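Local coordinates for protein metallo-beta-lactamase (Simiduia agarivorans, PDB 6MFI) that probably hydrolyses beta-lactam antibiotics as a zinc-dependent class B3 metallo-beta-lactamase, at residues F98-S101 / D102-I105; L130-P134 / A135-V139; I173-G176 / N177-L180. All coordinates share one frame; numbering follows the deposited sequence.

Contact 1: F98-S101 / D102-I105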
loop_
_atom_site.group_PDB
_atom_site.type_symbol
_atom_site.label_atom_id
_atom_site.label_comp_id
_atom_site.label_asym_id
_atom_site.label_seq_id
_atom_site.Cartn_x
_atom_site.Cartn_y
_atom_site.Cartn_z
ATOM N N PHE A 98 -8.273 14.289 -12.479
ATOM C CA PHE A 98 -9.340 13.453 -11.952
ATOM C C PHE A 98 -10.036 14.147 -10.788
ATOM O O PHE A 98 -9.413 14.868 -10.004
ATOM C CB PHE A 98 -8.798 12.095 -11.505
ATOM C CG PHE A 98 -8.220 11.278 -12.624
ATOM C CD1 PHE A 98 -9.030 10.802 -13.641
ATOM C CD2 PHE A 98 -6.867 10.985 -12.660
ATOM C CE1 PHE A 98 -8.502 10.050 -14.674
ATOM C CE2 PHE A 98 -6.333 10.233 -13.690
ATOM C CZ PHE A 98 -7.152 9.765 -14.699
ATOM N N SER A 99 -11.344 13.920 -10.686
ATOM C CA SER A 99 -12.145 14.517 -9.627
ATOM C C SER A 99 -12.027 13.696 -8.350
ATOM O O SER A 99 -12.119 12.464 -8.384
ATOM C CB SER A 99 -13.606 14.617 -10.061
ATOM O OG SER A 99 -14.447 14.916 -8.961
ATOM N N LEU A 100 -11.824 14.380 -7.222
ATOM C CA LEU A 100 -11.734 13.676 -5.946
ATOM C C LEU A 100 -13.064 13.035 -5.574
ATOM O O LEU A 100 -13.093 11.934 -5.014
ATOM C CB LEU A 100 -11.273 14.632 -4.845
ATOM C CG LEU A 100 -11.037 13.974 -3.484
ATOM C CD1 LEU A 100 -9.825 13.056 -3.533
ATOM C CD2 LEU A 100 -10.881 15.014 -2.383
ATOM N N SER A 101 -14.177 13.705 -5.885
ATOM C CA SER A 101 -15.490 13.135 -5.613
ATOM C C SER A 101 -15.761 11.887 -6.443
ATOM O O SER A 101 -16.643 11.099 -6.084
ATOM C CB SER A 101 -16.581 14.177 -5.865
ATOM O OG SER A 101 -16.503 14.683 -7.186
ATOM N N ASP A 102 -15.030 11.693 -7.541
ATOM C CA ASP A 102 -15.143 10.467 -8.321
ATOM C C ASP A 102 -14.434 9.288 -7.670
ATOM O O ASP A 102 -14.639 8.149 -8.101
ATOM C CB ASP A 102 -14.596 10.686 -9.733
ATOM C CG ASP A 102 -15.531 11.509 -10.596
ATOM O OD1 ASP A 102 -16.723 11.619 -10.241
ATOM O OD2 ASP A 102 -15.075 12.043 -11.629
ATOM N N VAL A 103 -13.607 9.529 -6.655
ATOM C CA VAL A 103 -13.029 8.442 -5.871
ATOM C C VAL A 103 -14.140 7.864 -4.997
ATOM O O VAL A 103 -14.594 8.511 -4.050
ATOM C CB VAL A 103 -11.845 8.921 -5.024
ATOM C CG1 VAL A 103 -11.248 7.759 -4.246
ATOM C CG2 VAL A 103 -10.794 9.577 -5.905
ATOM N N LYS A 104 -14.585 6.650 -5.319
ATOM C CA LYS A 104 -15.713 6.041 -4.630
ATOM C C LYS A 104 -15.309 5.019 -3.578
ATOM O O LYS A 104 -16.121 4.711 -2.698
ATOM C CB LYS A 104 -16.650 5.366 -5.640
ATOM C CG LYS A 104 -17.063 6.254 -6.801
ATOM C CD LYS A 104 -17.768 7.510 -6.318
ATOM C CE LYS A 104 -18.195 8.386 -7.485
ATOM N NZ LYS A 104 -18.840 9.648 -7.030
ATOM N N ILE A 105 -14.091 4.486 -3.640
ATOM C CA ILE A 105 -13.654 3.426 -2.738
ATOM C C ILE A 105 -12.247 3.742 -2.253
ATOM O O ILE A 105 -11.373 4.095 -3.051
ATOM C CB ILE A 105 -13.695 2.043 -3.421
ATOM C CG1 ILE A 105 -15.139 1.648 -3.738
ATOM C CG2 ILE A 105 -13.035 0.989 -2.546
ATOM C CD1 ILE A 105 -15.274 0.301 -4.410
HETATM O O HOH W 1 -12.730 11.853 -12.283
#

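Contact 2: L130-P134 / A135-V139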
loop_
_atom_site.group_PDB
_atom_site.type_symbol
_atom_site.label_atom_id
_atom_site.label_comp_id
_atom_site.label_asym_id
_atom_site.label_seq_id
_atom_site.Cartn_x
_atom_site.Cartn_y
_atom_site.Cartn_z
ATOM N N LEU A 130 -14.810 3.597 2.879
ATOM C CA LEU A 130 -13.511 3.037 3.219
ATOM C C LEU A 130 -13.674 1.573 3.605
ATOM O O LEU A 130 -14.408 1.253 4.546
ATOM C CB LEU A 130 -12.868 3.833 4.353
ATOM C CG LEU A 130 -11.631 3.254 5.037
ATOM C CD1 LEU A 130 -10.497 3.063 4.042
ATOM C CD2 LEU A 130 -11.210 4.176 6.164
ATOM N N TYR A 131 -12.999 0.691 2.874
ATOM C CA TYR A 131 -12.990 -0.734 3.161
ATOM C C TYR A 131 -11.692 -1.103 3.866
ATOM O O TYR A 131 -10.614 -0.641 3.483
ATOM C CB TYR A 131 -13.138 -1.556 1.878
ATOM C CG TYR A 131 -14.492 -1.441 1.214
ATOM C CD1 TYR A 131 -14.784 -0.381 0.366
ATOM C CD2 TYR A 131 -15.477 -2.396 1.431
ATOM C CE1 TYR A 131 -16.016 -0.273 -0.245
ATOM C CE2 TYR A 131 -16.716 -2.296 0.823
ATOM C CZ TYR A 131 -16.979 -1.233 -0.014
ATOM O OH TYR A 131 -18.209 -1.124 -0.622
ATOM N N ALA A 132 -11.798 -1.938 4.897
ATOM C CA ALA A 132 -10.635 -2.287 5.697
ATOM C C ALA A 132 -10.809 -3.677 6.286
ATOM O O ALA A 132 -11.927 -4.118 6.555
ATOM C CB ALA A 132 -10.401 -1.268 6.818
ATOM N N SER A 133 -9.681 -4.361 6.484
ATOM C CA SER A 133 -9.690 -5.631 7.186
ATOM C C SER A 133 -10.131 -5.416 8.633
ATOM O O SER A 133 -10.040 -4.304 9.159
ATOM C CB SER A 133 -8.303 -6.272 7.135
ATOM O OG SER A 133 -7.337 -5.449 7.764
ATOM N N PRO A 134 -10.631 -6.468 9.292
ATOM C CA PRO A 134 -11.106 -6.303 10.679
ATOM C C PRO A 134 -10.075 -5.708 11.626
ATOM O O PRO A 134 -10.418 -4.825 12.421
ATOM C CB PRO A 134 -11.487 -7.734 11.080
ATOM C CG PRO A 134 -11.875 -8.380 9.797
ATOM C CD PRO A 134 -10.956 -7.802 8.755
ATOM N N ALA A 135 -8.822 -6.165 11.567
ATOM C CA ALA A 135 -7.802 -5.615 12.454
ATOM C C ALA A 135 -7.477 -4.170 12.095
ATOM O O ALA A 135 -7.266 -3.335 12.983
ATOM C CB ALA A 135 -6.541 -6.477 12.410
ATOM N N ALA A 136 -7.432 -3.855 10.799
ATOM C CA ALA A 136 -7.175 -2.479 10.390
ATOM C C ALA A 136 -8.357 -1.578 10.720
ATOM O O ALA A 136 -8.170 -0.427 11.129
ATOM C CB ALA A 136 -6.856 -2.425 8.897
ATOM N N ALA A 137 -9.581 -2.088 10.558
ATOM C CA ALA A 137 -10.768 -1.285 10.840
ATOM C C ALA A 137 -10.810 -0.833 12.294
ATOM O O ALA A 137 -11.297 0.265 12.586
ATOM C CB ALA A 137 -12.031 -2.071 10.491
ATOM N N ALA A 138 -10.309 -1.659 13.215
ATOM C CA ALA A 138 -10.259 -1.255 14.616
ATOM C C ALA A 138 -9.290 -0.098 14.820
ATOM O O ALA A 138 -9.538 0.790 15.643
ATOM C CB ALA A 138 -9.872 -2.444 15.492
ATOM N N VAL A 139 -8.182 -0.089 14.077
ATOM C CA VAL A 139 -7.222 1.004 14.196
ATOM C C VAL A 139 -7.799 2.289 13.616
ATOM O O VAL A 139 -7.677 3.364 14.214
ATOM C CB VAL A 139 -5.891 0.623 13.525
ATOM C CG1 VAL A 139 -4.911 1.783 13.591
ATOM C CG2 VAL A 139 -5.304 -0.615 14.186
#

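Contact 3: I173-G176 / N177-L180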
loop_
_atom_site.group_PDB
_atom_site.type_symbol
_atom_site.label_atom_id
_atom_site.label_comp_id
_atom_site.label_asym_id
_atom_site.label_seq_id
_atom_site.Cartn_x
_atom_site.Cartn_y
_atom_site.Cartn_z
ATOM N N ILE A 173 -13.209 -6.462 -4.659
ATOM C CA ILE A 173 -13.736 -5.103 -4.616
ATOM C C ILE A 173 -14.130 -4.720 -6.034
ATOM O O ILE A 173 -13.285 -4.719 -6.939
ATOM C CB ILE A 173 -12.717 -4.109 -4.038
ATOM C CG1 ILE A 173 -12.508 -4.366 -2.545
ATOM C CG2 ILE A 173 -13.168 -2.680 -4.282
ATOM C CD1 ILE A 173 -13.701 -4.005 -1.687
ATOM N N ALA A 174 -15.406 -4.399 -6.230
ATOM C CA ALA A 174 -15.951 -4.099 -7.547
ATOM C C ALA A 174 -16.437 -2.657 -7.590
ATOM O O ALA A 174 -17.107 -2.194 -6.661
ATOM C CB ALA A 174 -17.095 -5.053 -7.897
ATOM N N LEU A 175 -16.096 -1.955 -8.672
ATOM C CA LEU A 175 -16.545 -0.580 -8.882
ATOM C C LEU A 175 -16.579 -0.347 -10.390
ATOM O O LEU A 175 -15.548 -0.036 -10.996
ATOM C CB LEU A 175 -15.633 0.415 -8.181
ATOM C CG LEU A 175 -16.075 1.878 -8.243
ATOM C CD1 LEU A 175 -17.357 2.091 -7.449
ATOM C CD2 LEU A 175 -14.969 2.797 -7.746
ATOM N N GLY A 176 -17.761 -0.496 -10.984
ATOM C CA GLY A 176 -17.886 -0.434 -12.426
ATOM C C GLY A 176 -17.096 -1.530 -13.111
ATOM O O GLY A 176 -17.329 -2.717 -12.865
ATOM N N ASN A 177 -16.158 -1.147 -13.975
ATOM C CA ASN A 177 -15.293 -2.117 -14.630
ATOM C C ASN A 177 -14.079 -2.487 -13.790
ATOM O O ASN A 177 -13.323 -3.379 -14.188
ATOM C CB ASN A 177 -14.825 -1.585 -15.989
ATOM C CG ASN A 177 -13.913 -0.380 -15.859
ATOM O OD1 ASN A 177 -14.134 0.494 -15.020
ATOM N ND2 ASN A 177 -12.880 -0.328 -16.692
ATOM N N LEU A 178 -13.876 -1.833 -12.649
ATOM C CA LEU A 178 -12.722 -2.118 -11.811
ATOM C C LEU A 178 -12.975 -3.334 -10.930
ATOM O O LEU A 178 -14.095 -3.577 -10.473
ATOM C CB LEU A 178 -12.378 -0.908 -10.943
ATOM C CG LEU A 178 -12.291 0.418 -11.696
ATOM C CD1 LEU A 178 -12.104 1.579 -10.729
ATOM C CD2 LEU A 178 -11.161 0.362 -12.708
ATOM N N ARG A 179 -11.912 -4.098 -10.689
ATOM C CA ARG A 179 -12.011 -5.326 -9.905
ATOM C C ARG A 179 -10.680 -5.581 -9.218
ATOM O O ARG A 179 -9.667 -5.801 -9.891
ATOM C CB ARG A 179 -12.400 -6.506 -10.797
ATOM C CG ARG A 179 -12.248 -7.864 -10.145
ATOM C CD ARG A 179 -13.380 -8.789 -10.552
ATOM N NE ARG A 179 -13.132 -10.165 -10.138
ATOM C CZ ARG A 179 -12.863 -11.159 -10.978
ATOM N NH1 ARG A 179 -12.806 -10.929 -12.282
ATOM N NH2 ARG A 179 -12.650 -12.383 -10.513
ATOM N N LEU A 180 -10.684 -5.549 -7.888
ATOM C CA LEU A 180 -9.501 -5.795 -7.078
ATOM C C LEU A 180 -9.767 -6.944 -6.117
ATOM O O LEU A 180 -10.886 -7.116 -5.627
ATOM C CB LEU A 180 -9.096 -4.548 -6.280
ATOM C CG LEU A 180 -9.005 -3.207 -7.006
ATOM C CD1 LEU A 180 -10.313 -2.435 -6.902
ATOM C CD2 LEU A 180 -7.854 -2.392 -6.442
HETATM O O HOH W 2 -16.384 -4.997 -11.292
#

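Contact 1: F98-S101 / D102-I105
Val103 N donates to Leu100 O at 3.0 Å, and Asp102 N donates weakly to Ser99 O, so two successive i to i+3 bonds curl the chain just before strand 103-107.

Lys104 adds a side-chain bond to a third carbonyl of the loop, Ser101 O. Lys104 NZ reaches back over the turn to Ser101 O at 2.8 Å, tilted 27° from the carbonyl plane. A bend at chi2 (-59°) turns the chain toward the loop, and the rest runs extended to the ammonium group. Lys104 CE lies 3.4 Å from Ser101 O.

The two serines meet within the loop. Ser101 OG and Ser99 OG are hydrogen-bonded at 2.7 Å, and Ser101 N adds a weak bond to Ser99 OG. Ser99 OG is therefore held by both the hydroxyl and the backbone of Ser101. Asp102 bends its carboxylate back beside Ser99. Asp102 OD2 comes to 3.4 Å from Ser99 CB, a touch and not a bond. A water accepts from Ser99 N at 3.0 Å. Its link to Asp102 OD2 is doubtful, because the two atoms are too close.

On the apolar side Leu100 CD1 only grazes Val103 CG2 at 4.3 Å. Both look elsewhere for cover: Leu100 lies on Arg90 and Ile93 of helix 85-95, and Val103 lies on Leu77 of strand 74-78.

This is a polar surface turn that leads from helix 85-95 into a strand of the seven-stranded sheet. Its hold comes mainly from carbonyl oxygens. The positive Lys104 probably polarises the Ser101 carbonyl, and the nearby Asp102 carboxylate may partly balance that charge, without a salt bridge being formed.

Contact 2: L130-P134 / A135-V139
Ser133 OG is gripped by two groups. It accepts from Ala136 N in a long, weak bond of 3.4 Å, and it donates to Gly191 O elsewhere in the chain. Ser133 is the N-cap of helix 134-142, and the bond from Ala136 N is its capping bond. The hydroxyl sits between the backbone N and the carbonyl carbon (chi1 61°), which turns it toward the first turn of the helix. Ser133 OG also lies 3.3 Å from Ala136 CB.

The backbone of Ser133 holds the helix more firmly. Ala137 N donates to Ser133 O at 2.7 Å. The next helical bond is looser: Ala138 N reaches Pro134 O at 3.3 Å. Pro134 has no N-H to offer, which costs nothing in the first turn of a helix.

Ala132, the last strand residue, is the apolar counterpart. Its methyl points at the helix and meets two methyls on it. Ala132 CB is 4.1 Å from Ala137 CB and slightly farther from Ala136 CB. The small side chains are consistent with the helix starting close to the strand end.

Outside the segments, His108 NE2 accepts from Ser133 N, and Ala132 and Ala136 also touch His108. The side chain of Ala136 is about 7 Å from that of the zinc ligand His110. The whole is a strand-to-helix junction with a serine N-cap, part of the alpha-beta/beta-alpha sandwich of the metallo-beta-lactamase fold.

Contact 3: I173-G176 / N177-L180
Ile173 and Leu180 form the tight end of this hairpin, where two backbone bonds join one residue pair. Ile173 N donates to Leu180 O at 2.6 Å, and Leu180 N returns a bond to Ile173 O at 2.9 Å. The side chains of the pair cross obliquely, with Ile173 CG2 on Leu180 CD1 at 3.9 Å.

Toward the turn the fit is looser. Leu175 and Leu178 also exchange two backbone bonds. Their side chains share the face of Ile173 and Leu180, but Leu175 CD2 stays 4.3 Å from Leu178 CD1. Leu178 has CG anti to its carbonyl carbon (chi1 -49°), which keeps Leu178 CG 3.4 Å from Leu175 O. Gly176 and Asn177 fill the corners of a type II' turn, and the positive phi of Gly176 (62°) suits a glycine. A water bridges the turn by donating to Gly176 O at 2.9 Å and Leu178 O at 2.8 Å.

Ala174 and Arg179 lie on the other, exposed face. Arg179 NE is hydrogen-bonded to Gln172 OE1. Asn177 OD1 accepts from Asp72 N and so ties the turn to the loop between strands 67-71 and 74-78.

The apolar face rests on the other sheet: Ile105 of strand 103-107 meets Leu175, while Val76 of strand 74-78 meets Leu175, Leu178 and Leu180. Trp195 of strand 193-199, in the hairpin's own sheet, touches Ile173 and Leu180.

Contact 1 lies at the surface, while contacts 2 and 3 are partly buried. Contacts 1 and 2 reach neighbouring parallel strands of the seven-stranded sheet, one at a strand's entry and the other at a strand's exit. Contact 3 is the edge hairpin of the five-stranded sheet. Ile105 ties them together: Ile105 CD1 packs on Ile173 CG2 at 3.7 Å, and Ile105 CG2 meets Tyr131 CD1. Tyr131 in turn touches Ile173. Chemistry follows place. A lysine and two serines brace the exposed turn, small methyls fit the helix start nearest the zinc site, and branched side chains fill the space between the sheets.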